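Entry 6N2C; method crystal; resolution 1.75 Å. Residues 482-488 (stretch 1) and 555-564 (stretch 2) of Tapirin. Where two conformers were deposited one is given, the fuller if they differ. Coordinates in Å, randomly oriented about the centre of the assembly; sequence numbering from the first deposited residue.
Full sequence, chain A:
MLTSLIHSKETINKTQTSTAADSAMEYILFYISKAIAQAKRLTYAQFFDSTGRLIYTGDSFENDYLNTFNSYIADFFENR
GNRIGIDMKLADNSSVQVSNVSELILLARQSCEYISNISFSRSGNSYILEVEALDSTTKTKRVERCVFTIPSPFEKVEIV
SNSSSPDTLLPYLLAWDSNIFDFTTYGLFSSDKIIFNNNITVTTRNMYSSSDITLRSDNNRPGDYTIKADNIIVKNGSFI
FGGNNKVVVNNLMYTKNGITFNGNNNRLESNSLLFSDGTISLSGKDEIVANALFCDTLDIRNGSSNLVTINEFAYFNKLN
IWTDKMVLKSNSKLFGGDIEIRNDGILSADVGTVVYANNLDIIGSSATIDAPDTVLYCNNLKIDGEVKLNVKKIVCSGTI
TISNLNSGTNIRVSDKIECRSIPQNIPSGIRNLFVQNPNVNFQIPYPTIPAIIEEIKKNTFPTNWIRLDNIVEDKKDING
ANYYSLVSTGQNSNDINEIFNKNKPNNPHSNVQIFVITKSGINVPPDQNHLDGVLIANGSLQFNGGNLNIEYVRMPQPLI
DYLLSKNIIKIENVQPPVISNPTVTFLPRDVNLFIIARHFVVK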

ATOM      1  N   ASN A 482     -10.449 -33.381  10.294  1.00 19.31           N
ATOM      2  CA  ASN A 482      -9.270 -32.641   9.783  1.00 20.62           C
ATOM      3  C   ASN A 482      -9.149 -31.220  10.454  1.00 19.38           C
ATOM      4  O   ASN A 482      -8.567 -30.335   9.804  1.00 20.11           O
ATOM      5  CB  ASN A 482      -9.271 -32.510   8.264  1.00 19.90           C
ATOM      6  CG  ASN A 482     -10.511 -31.779   7.687  1.00 22.00           C
ATOM      7  OD1 ASN A 482     -11.557 -31.741   8.318  1.00 18.22           O
ATOM      8  ND2 ASN A 482     -10.443 -31.350   6.436  1.00 20.30           N
ATOM      9  N   TYR A 483      -9.773 -31.015  11.630  1.00 16.83           N
ATOM     10  CA  TYR A 483      -9.699 -29.704  12.252  1.00 15.06           C
ATOM     11  C   TYR A 483     -10.013 -29.616  13.708  1.00 17.56           C
ATOM     12  O   TYR A 483     -10.715 -30.484  14.287  1.00 16.92           O
ATOM     13  CB  TYR A 483     -10.556 -28.701  11.547  1.00 15.94           C
ATOM     14  CG  TYR A 483     -12.069 -28.942  11.671  1.00 14.96           C
ATOM     15  CD1 TYR A 483     -12.829 -28.270  12.650  1.00 13.96           C
ATOM     16  CD2 TYR A 483     -12.775 -29.705  10.724  1.00 15.82           C
ATOM     17  CE1 TYR A 483     -14.231 -28.429  12.738  1.00 14.48           C
ATOM     18  CE2 TYR A 483     -14.184 -29.801  10.783  1.00 17.20           C
ATOM     19  CZ  TYR A 483     -14.898 -29.222  11.811  1.00 18.45           C
ATOM     20  OH  TYR A 483     -16.313 -29.289  11.818  1.00 17.66           O
ATOM     21  N   TYR A 484      -9.442 -28.570  14.341  1.00 16.03           N
ATOM     22  CA  TYR A 484      -9.791 -28.158  15.657  1.00 15.17           C
ATOM     23  C   TYR A 484     -10.117 -26.692  15.661  1.00 15.05           C
ATOM     24  O   TYR A 484      -9.567 -25.946  14.874  1.00 14.75           O
ATOM     25  CB  TYR A 484      -8.672 -28.410  16.653  1.00 19.48           C
ATOM     26  CG  TYR A 484      -8.392 -29.867  16.915  1.00 24.39           C
ATOM     27  CD1 TYR A 484      -7.469 -30.559  16.134  1.00 23.45           C
ATOM     28  CD2 TYR A 484      -9.023 -30.529  17.948  1.00 30.46           C
ATOM     29  CE1 TYR A 484      -7.199 -31.885  16.376  1.00 28.31           C
ATOM     30  CE2 TYR A 484      -8.779 -31.883  18.190  1.00 34.77           C
ATOM     31  CZ  TYR A 484      -7.847 -32.547  17.410  1.00 35.13           C
ATOM     32  OH  TYR A 484      -7.588 -33.868  17.638  1.00 47.98           O
ATOM     33  N   SER A 485     -11.096 -26.320  16.471  0.53 16.04           N
ATOM     34  CA  SER A 485     -11.529 -24.901  16.633  0.53 15.07           C
ATOM     35  C   SER A 485     -11.439 -24.523  18.091  0.53 15.16           C
ATOM     36  O   SER A 485     -11.465 -25.386  18.975  0.53 13.51           O
ATOM     37  CB  SER A 485     -12.948 -24.645  16.133  0.53 17.03           C
ATOM     38  OG  SER A 485     -13.196 -25.076  14.791  0.53 18.92           O
ATOM     39  N   LEU A 486     -11.319 -23.205  18.333  1.00 15.35           N
ATOM     40  CA  LEU A 486     -11.393 -22.624  19.646  1.00 17.28           C
ATOM     41  C   LEU A 486     -11.985 -21.238  19.524  1.00 15.69           C
ATOM     42  O   LEU A 486     -11.483 -20.390  18.757  1.00 15.11           O
ATOM     43  CB  LEU A 486      -9.983 -22.601  20.288  1.00 19.70           C
ATOM     44  CG  LEU A 486      -9.818 -21.781  21.568  1.00 20.62           C
ATOM     45  CD1 LEU A 486     -10.655 -22.426  22.665  1.00 20.75           C
ATOM     46  CD2 LEU A 486      -8.368 -21.489  21.945  1.00 21.05           C
ATOM     47  N   VAL A 487     -13.060 -20.997  20.336  1.00 14.70           N
ATOM     48  CA  VAL A 487     -13.652 -19.699  20.551  1.00 15.20           C
ATOM     49  C   VAL A 487     -13.372 -19.439  22.033  1.00 17.34           C
ATOM     50  O   VAL A 487     -13.856 -20.213  22.848  1.00 18.77           O
ATOM     51  CB  VAL A 487     -15.154 -19.571  20.237  1.00 14.07           C
ATOM     52  CG1 VAL A 487     -15.596 -18.098  20.243  1.00 14.89           C
ATOM     53  CG2 VAL A 487     -15.487 -20.137  18.819  1.00 15.07           C
ATOM     54  N   SER A 488     -12.539 -18.393  22.302  1.00 14.95           N
ATOM     55  CA  SER A 488     -11.986 -18.193  23.625  1.00 16.50           C
ATOM     56  C   SER A 488     -12.268 -16.825  24.175  1.00 19.03           C
ATOM     57  O   SER A 488     -12.090 -15.841  23.471  1.00 15.20           O
ATOM     58  CB  SER A 488     -10.509 -18.436  23.601  1.00 16.56           C
ATOM     59  OG  SER A 488      -9.950 -18.338  24.949  1.00 19.46           O
ATOM     60  N   MET A 555     -13.448 -21.167   7.548  1.00 12.49           N
ATOM     61  CA  MET A 555     -13.888 -21.823   8.737  1.00 12.45           C
ATOM     62  C   MET A 555     -14.938 -22.924   8.434  1.00 12.88           C
ATOM     63  O   MET A 555     -15.816 -22.686   7.559  1.00 14.20           O
ATOM     64  CB  MET A 555     -14.525 -20.789   9.734  1.00 13.36           C
ATOM     65  CG  MET A 555     -13.459 -19.914  10.447  1.00 14.03           C
ATOM     66  SD  MET A 555     -14.267 -18.800  11.669  0.89 14.60           S
ATOM     67  CE  MET A 555     -14.940 -17.591  10.690  1.00 14.43           C
ATOM     68  N   PRO A 556     -14.936 -23.969   9.250  1.00 13.73           N
ATOM     69  CA  PRO A 556     -15.934 -25.022   8.997  1.00 15.69           C
ATOM     70  C   PRO A 556     -17.357 -24.403   9.258  1.00 18.22           C
ATOM     71  O   PRO A 556     -17.553 -23.539  10.151  1.00 14.01           O
ATOM     72  CB  PRO A 556     -15.602 -26.065  10.023  1.00 15.58           C
ATOM     73  CG  PRO A 556     -14.138 -25.831  10.355  1.00 16.09           C
ATOM     74  CD  PRO A 556     -13.967 -24.376  10.271  1.00 14.86           C
ATOM     75  N   GLN A 557     -18.322 -24.915   8.509  1.00 17.07           N
ATOM     76  CA  GLN A 557     -19.652 -24.344   8.596  1.00 17.47           C
ATOM     77  C   GLN A 557     -20.222 -24.378  10.006  1.00 15.59           C
ATOM     78  O   GLN A 557     -20.891 -23.423  10.345  1.00 17.96           O
ATOM     79  CB  GLN A 557     -20.598 -24.986   7.552  1.00 19.44           C
ATOM     80  CG  GLN A 557     -21.925 -24.226   7.432  1.00 17.99           C
ATOM     81  CD  GLN A 557     -21.724 -22.812   6.938  1.00 17.50           C
ATOM     82  OE1 GLN A 557     -21.100 -22.581   5.927  1.00 22.49           O
ATOM     83  NE2 GLN A 557     -22.320 -21.886   7.610  1.00 22.71           N
ATOM     84  N   PRO A 558     -20.000 -25.425  10.793  1.00 16.34           N
ATOM     85  CA  PRO A 558     -20.578 -25.452  12.151  1.00 18.01           C
ATOM     86  C   PRO A 558     -19.950 -24.351  13.037  1.00 17.16           C
ATOM     87  O   PRO A 558     -20.630 -23.769  13.909  1.00 16.19           O
ATOM     88  CB  PRO A 558     -20.197 -26.791  12.710  1.00 18.26           C
ATOM     89  CG  PRO A 558     -19.695 -27.591  11.545  1.00 22.47           C
ATOM     90  CD  PRO A 558     -19.446 -26.746  10.398  1.00 19.64           C
ATOM     91  N   LEU A 559     -18.723 -23.988  12.698  1.00 14.63           N
ATOM     92  CA  LEU A 559     -18.069 -22.870  13.467  1.00 14.36           C
ATOM     93  C   LEU A 559     -18.665 -21.559  13.013  1.00 13.99           C
ATOM     94  O   LEU A 559     -18.958 -20.720  13.859  1.00 15.47           O
ATOM     95  CB  LEU A 559     -16.535 -22.949  13.352  1.00 14.49           C
ATOM     96  CG  LEU A 559     -15.701 -21.807  13.994  1.00 14.10           C
ATOM     97  CD1 LEU A 559     -15.930 -21.951  15.511  1.00 13.96           C
ATOM     98  CD2 LEU A 559     -14.250 -22.021  13.626  1.00 13.36           C
ATOM     99  N   ILE A 560     -18.861 -21.304  11.713  1.00 12.56           N
ATOM    100  CA  ILE A 560     -19.460 -20.123  11.224  1.00 14.15           C
ATOM    101  C   ILE A 560     -20.894 -19.975  11.812  1.00 14.98           C
ATOM    102  O   ILE A 560     -21.320 -18.924  12.320  1.00 15.63           O
ATOM    103  CB  ILE A 560     -19.548 -20.122   9.716  1.00 13.44           C
ATOM    104  CG1 ILE A 560     -18.135 -20.055   9.076  1.00 12.84           C
ATOM    105  CG2 ILE A 560     -20.438 -19.025   9.166  1.00 14.81           C
ATOM    106  CD1 ILE A 560     -18.110 -20.242   7.633  1.00 14.50           C
ATOM    107  N   ASP A 561     -21.641 -21.081  11.774  1.00 15.48           N
ATOM    108  CA  ASP A 561     -23.007 -21.048  12.298  1.00 18.70           C
ATOM    109  C   ASP A 561     -23.006 -20.642  13.799  1.00 17.60           C
ATOM    110  O   ASP A 561     -23.850 -19.847  14.216  1.00 15.58           O
ATOM    111  CB  ASP A 561     -23.668 -22.420  12.206  1.00 17.11           C
ATOM    112  CG  ASP A 561     -23.938 -22.839  10.748  1.00 16.85           C
ATOM    113  OD1 ASP A 561     -23.845 -22.057   9.794  1.00 24.77           O
ATOM    114  OD2 ASP A 561     -24.253 -23.991  10.676  1.00 24.85           O
ATOM    115  N   TYR A 562     -22.085 -21.179  14.568  1.00 15.75           N
ATOM    116  CA  TYR A 562     -21.945 -20.798  15.965  1.00 15.92           C
ATOM    117  C   TYR A 562     -21.630 -19.322  16.133  1.00 16.12           C
ATOM    118  O   TYR A 562     -22.337 -18.562  16.902  1.00 17.71           O
ATOM    119  CB  TYR A 562     -20.895 -21.599  16.690  1.00 14.72           C
ATOM    120  CG  TYR A 562     -20.685 -21.237  18.123  1.00 16.95           C
ATOM    121  CD1 TYR A 562     -21.567 -21.679  19.125  1.00 16.91           C
ATOM    122  CD2 TYR A 562     -19.696 -20.328  18.506  1.00 16.43           C
ATOM    123  CE1 TYR A 562     -21.375 -21.309  20.442  1.00 17.09           C
ATOM    124  CE2 TYR A 562     -19.543 -19.889  19.805  1.00 15.74           C
ATOM    125  CZ  TYR A 562     -20.338 -20.426  20.785  1.00 16.97           C
ATOM    126  OH  TYR A 562     -20.199 -20.020  22.050  1.00 21.42           O
ATOM    127  N   LEU A 563     -20.647 -18.852  15.392  1.00 15.57           N
ATOM    128  CA  LEU A 563     -20.293 -17.456  15.500  1.00 14.53           C
ATOM    129  C   LEU A 563     -21.426 -16.509  15.106  1.00 15.63           C
ATOM    130  O   LEU A 563     -21.601 -15.435  15.728  1.00 17.23           O
ATOM    131  CB  LEU A 563     -19.089 -17.093  14.661  1.00 12.79           C
ATOM    132  CG  LEU A 563     -17.806 -17.826  15.081  1.00 14.27           C
ATOM    133  CD1 LEU A 563     -16.675 -17.635  14.049  1.00 15.38           C
ATOM    134  CD2 LEU A 563     -17.276 -17.458  16.445  1.00 13.66           C
ATOM    135  N   LEU A 564     -22.204 -16.878  14.121  1.00 14.74           N
ATOM    136  CA  LEU A 564     -23.295 -16.100  13.705  1.00 16.45           C
ATOM    137  C   LEU A 564     -24.405 -16.124  14.805  1.00 17.90           C
ATOM    138  O   LEU A 564     -25.017 -15.060  15.036  1.00 18.86           O
ATOM    139  CB  LEU A 564     -23.928 -16.664  12.399  1.00 20.81           C
ATOM    140  CG  LEU A 564     -23.133 -16.446  11.107  1.00 22.09           C
ATOM    141  CD1 LEU A 564     -23.705 -17.196   9.890  1.00 23.42           C
ATOM    142  CD2 LEU A 564     -23.144 -15.000  10.725  1.00 25.55           C
TER

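Stretch 2 enters the contact as a short loop and continues as a helix from Gln557. It packs on the strand formed by residues 483 to 488. The two axes run nearly parallel, 12° apart, and approach to 10.2 Å. Both segments therefore advance in the same direction, and the contacts follow in register. Tyr483 lies near Pro556, Ser485 near Leu559 and Val487 near Leu563. Alternation in the strand selects these three residues. Their CA-to-CB bonds point toward the helix, while those of Tyr484 and Leu486 point away.

Met555 comes first and makes no contact. Its CA-to-CB bond points sideways, and its side chain does not reach the strand.

Pro556 is the N-cap residue and makes the first contact. Its ring lies over one face of the Tyr483 ring. Pro556 CG is 3.5 Å from Tyr483 CE1. The same CG atom sits 3.6 Å from the centroid of the Tyr483 ring (CG, CD1, CD2, CE1, CE2 and CZ), 14° off the ring normal. This is a CH-pi contact, with a proline methylene set almost squarely above the aromatic system. The p rotamer of Tyr483, with chi1 at 68°, accompanies this placement. The backbone carbonyl of Pro556 also serves the first turn of the helix. Its O atom accepts a hydrogen bond from Ile560 N at 3.0 Å and a weak one from Leu559 N at 2.8 Å.

Gln557 points away from the strand. Its side chain bonds along the helix instead, with Gln557 NE2 donating to Asp561 OD1 at 2.7 Å. The spacing of four residues brings the two side chains together on the exposed side.

Pro558 points toward the strand but touches it lightly. Its CG lies 3.8 Å from Tyr483 OH. Tyr483 thus reaches both prolines, one over its ring face and the other at its hydroxyl end.

Leu559 is buried and bridges two strand residues. Its CD2 lies 3.4 Å from Ser485 OG, and its CD1 lies 3.8 Å from Val487 CG2. The first is a close contact between a hydroxyl and a methyl, not a hydrogen bond. Ser485 OG finds its hydrogen bond elsewhere in the structure. The second contact is apolar.

Ile560 and Asp561 are out of reach of the strand. The helix has turned their side chains elsewhere.

Tyr562 returns toward the strand, one turn after Leu559. Its CE2 lies 4.2 Å from Val487 CG2, which approaches the ring obliquely. Leu563 points sideways at CB, but the end of its side chain comes nearer. Leu563 CD2 is 4.0 Å from Val487 CG2. The Val487 methyl CG2 therefore meets Leu559, Tyr562 and Leu563, a set spaced by three and four residues, as expected for one side of a helix.

Leu564 is out of reach. No hydrogen bond crosses between the stretches, and the contact rests on side-chain packing that buries 305 Å² in total.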